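Local coordinates for protein histidine kinase (Methanosarcina mazei, PDB 3LIB) that probably autophosphorylates on a histidine using ATP to relay extracellular signals across the membrane, its double Cache sensor domain forming the extracellular part, at residues 43-47 and 154-158. Sequence-based numbering, arbitrary orientation.
Sequences STTME and SPIMK
Ile156 packs against the last turn of the helix: its CG1 lies 3.7 Å from Ser43 CB, its CD1 reaches 3.6 Å from Met46 CB, and its CG2 rests against the foot of Glu47. With CG2 anti to the backbone N and CG1 beside it (chi1 -51°), both branches of the isoleucine meet the helix. A water is held between the buried Ser43 OG and Pro155 O, and Ser154 OG is held mainly by Asp136. The buried packing around Ile156 gives way to a looser polar side at Glu47, Met157 and Lys158, which are partly exposed. There the carboxylate of Glu47 reaches over to the strand, and OE2 accepts the backbone N-H of Met157 through its anti lone pair, fairly straight at 158°, though the modelled length is doubtful. Shortening Glu47 to an alanine is likely to leave the Met157 amide without this acceptor and to uncover Ile156 CG2. A second water accepts from Lys158 NZ and gives only a weak bond to Met46 O. Segments 43-47 and 154-158 run nearly parallel, 17° apart, as the end of the long helix 12-48 packs against the sheet of a PDC (Cache) sensor fold. Met46 touches Val76 and Ile156 touches Phe78 of strand 73-78, while strand 161-171 pairs antiparallel with strand 147-158.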
ATOM      1  N   SER A  43     -17.105   1.855  -4.980  1.00 62.69           N
ATOM      2  CA  SER A  43     -17.492   3.230  -5.277  1.00 63.96           C
ATOM      3  C   SER A  43     -18.393   3.355  -6.492  1.00 63.82           C
ATOM      4  O   SER A  43     -19.329   4.141  -6.480  1.00 63.42           O
ATOM      5  CB  SER A  43     -16.282   4.155  -5.393  1.00 64.23           C
ATOM      6  OG  SER A  43     -15.730   4.094  -6.693  1.00 66.74           O
ATOM      7  N   THR A  44     -18.119   2.580  -7.534  1.00 64.49           N
ATOM      8  CA  THR A  44     -18.946   2.663  -8.720  1.00 65.55           C
ATOM      9  C   THR A  44     -20.321   2.326  -8.213  1.00 65.86           C
ATOM     10  O   THR A  44     -21.321   2.865  -8.664  1.00 65.90           O
ATOM     11  CB  THR A  44     -18.514   1.676  -9.852  1.00 65.86           C
ATOM     12  OG1 THR A  44     -17.332   2.155 -10.524  1.00 66.75           O
ATOM     13  CG2 THR A  44     -19.620   1.550 -10.912  1.00 67.32           C
ATOM     14  N   THR A  45     -20.366   1.436  -7.235  1.00 66.60           N
ATOM     15  CA  THR A  45     -21.635   1.029  -6.681  1.00 66.65           C
ATOM     16  C   THR A  45     -22.261   2.199  -5.983  1.00 66.60           C
ATOM     17  O   THR A  45     -23.377   2.553  -6.313  1.00 67.11           O
ATOM     18  CB  THR A  45     -21.489  -0.149  -5.727  1.00 66.97           C
ATOM     19  OG1 THR A  45     -21.215  -1.325  -6.499  1.00 67.45           O
ATOM     20  CG2 THR A  45     -22.762  -0.358  -4.942  1.00 66.38           C
ATOM     21  N   MET A  46     -21.552   2.821  -5.043  1.00 66.50           N
ATOM     22  CA  MET A  46     -22.142   3.955  -4.319  1.00 66.08           C
ATOM     23  C   MET A  46     -22.607   5.051  -5.264  1.00 67.27           C
ATOM     24  O   MET A  46     -23.586   5.731  -4.993  1.00 67.21           O
ATOM     25  CB  MET A  46     -21.180   4.527  -3.307  1.00 65.11           C
ATOM     26  CG  MET A  46     -20.971   3.656  -2.097  1.00 61.97           C
ATOM     27  SD  MET A  46     -22.347   3.596  -0.941  1.00 51.80           S
ATOM     28  CE  MET A  46     -22.809   1.899  -1.191  1.00 51.29           C
ATOM     29  N   GLU A  47     -21.896   5.235  -6.370  1.00 68.91           N
ATOM     30  CA  GLU A  47     -22.366   6.140  -7.417  1.00 70.50           C
ATOM     31  C   GLU A  47     -23.764   5.732  -7.853  1.00 71.41           C
ATOM     32  O   GLU A  47     -24.614   6.577  -8.074  1.00 71.87           O
ATOM     33  CB  GLU A  47     -21.445   6.114  -8.642  1.00 70.48           C
ATOM     34  CG  GLU A  47     -20.432   7.230  -8.727  1.00 71.89           C
ATOM     35  CD  GLU A  47     -19.104   6.767  -9.309  1.00 73.92           C
ATOM     36  OE1 GLU A  47     -19.093   5.721  -9.995  1.00 76.29           O
ATOM     37  OE2 GLU A  47     -18.064   7.429  -9.068  1.00 74.02           O
ATOM     38  N   SER A 154     -10.949   5.130  -4.028  1.00 59.82           N
ATOM     39  CA  SER A 154     -11.501   5.475  -5.323  1.00 60.21           C
ATOM     40  C   SER A 154     -12.691   6.413  -5.204  1.00 59.90           C
ATOM     41  O   SER A 154     -13.681   6.073  -4.562  1.00 59.13           O
ATOM     42  CB  SER A 154     -11.906   4.202  -6.035  1.00 60.62           C
ATOM     43  OG  SER A 154     -12.480   4.507  -7.276  1.00 62.32           O
ATOM     44  N   PRO A 155     -12.590   7.603  -5.840  1.00 60.14           N
ATOM     45  CA  PRO A 155     -13.622   8.651  -5.732  1.00 60.23           C
ATOM     46  C   PRO A 155     -15.021   8.236  -6.266  1.00 60.63           C
ATOM     47  O   PRO A 155     -15.137   7.543  -7.290  1.00 59.79           O
ATOM     48  CB  PRO A 155     -13.047   9.808  -6.544  1.00 59.50           C
ATOM     49  CG  PRO A 155     -12.072   9.179  -7.474  1.00 59.47           C
ATOM     50  CD  PRO A 155     -11.527   7.959  -6.801  1.00 59.75           C
ATOM     51  N   ILE A 156     -16.049   8.630  -5.504  1.00 61.36           N
ATOM     52  CA  ILE A 156     -17.457   8.490  -5.873  1.00 61.45           C
ATOM     53  C   ILE A 156     -17.849   9.773  -6.573  1.00 62.33           C
ATOM     54  O   ILE A 156     -18.049  10.830  -5.929  1.00 61.80           O
ATOM     55  CB  ILE A 156     -18.408   8.263  -4.648  1.00 61.38           C
ATOM     56  CG1 ILE A 156     -17.890   7.105  -3.752  1.00 60.02           C
ATOM     57  CG2 ILE A 156     -19.866   8.066  -5.161  1.00 59.57           C
ATOM     58  CD1 ILE A 156     -18.586   6.930  -2.411  1.00 55.05           C
ATOM     59  N   MET A 157     -17.903   9.688  -7.902  1.00 63.24           N
ATOM     60  CA  MET A 157     -18.212  10.846  -8.732  1.00 63.78           C
ATOM     61  C   MET A 157     -19.682  10.779  -9.093  1.00 65.54           C
ATOM     62  O   MET A 157     -20.076   9.946  -9.893  1.00 65.92           O
ATOM     63  CB  MET A 157     -17.321  10.868  -9.981  1.00 62.38           C
ATOM     64  CG  MET A 157     -15.832  11.077  -9.704  1.00 58.25           C
ATOM     65  SD  MET A 157     -15.448  12.507  -8.696  1.00 51.20           S
ATOM     66  CE  MET A 157     -16.185  13.752  -9.706  1.00 52.49           C
ATOM     67  N   LYS A 158     -20.500  11.630  -8.483  1.00 67.89           N
ATOM     68  CA  LYS A 158     -21.930  11.695  -8.836  1.00 70.44           C
ATOM     69  C   LYS A 158     -22.294  12.788  -9.852  1.00 71.69           C
ATOM     70  O   LYS A 158     -22.389  13.980  -9.531  1.00 71.33           O
ATOM     71  CB  LYS A 158     -22.817  11.780  -7.591  1.00 70.71           C
ATOM     72  CG  LYS A 158     -23.290  10.421  -7.121  1.00 71.37           C
ATOM     73  CD  LYS A 158     -24.066  10.501  -5.829  1.00 71.58           C
ATOM     74  CE  LYS A 158     -24.373   9.094  -5.383  1.00 72.80           C
ATOM     75  NZ  LYS A 158     -25.486   9.096  -4.435  1.00 74.91           N
TER
HETATM   76  O   HOH W   1     -15.363   5.746  -9.000  1.00 42.85           O
HETATM   77  O   HOH W   2     -24.894   7.732  -2.445  1.00 59.59           O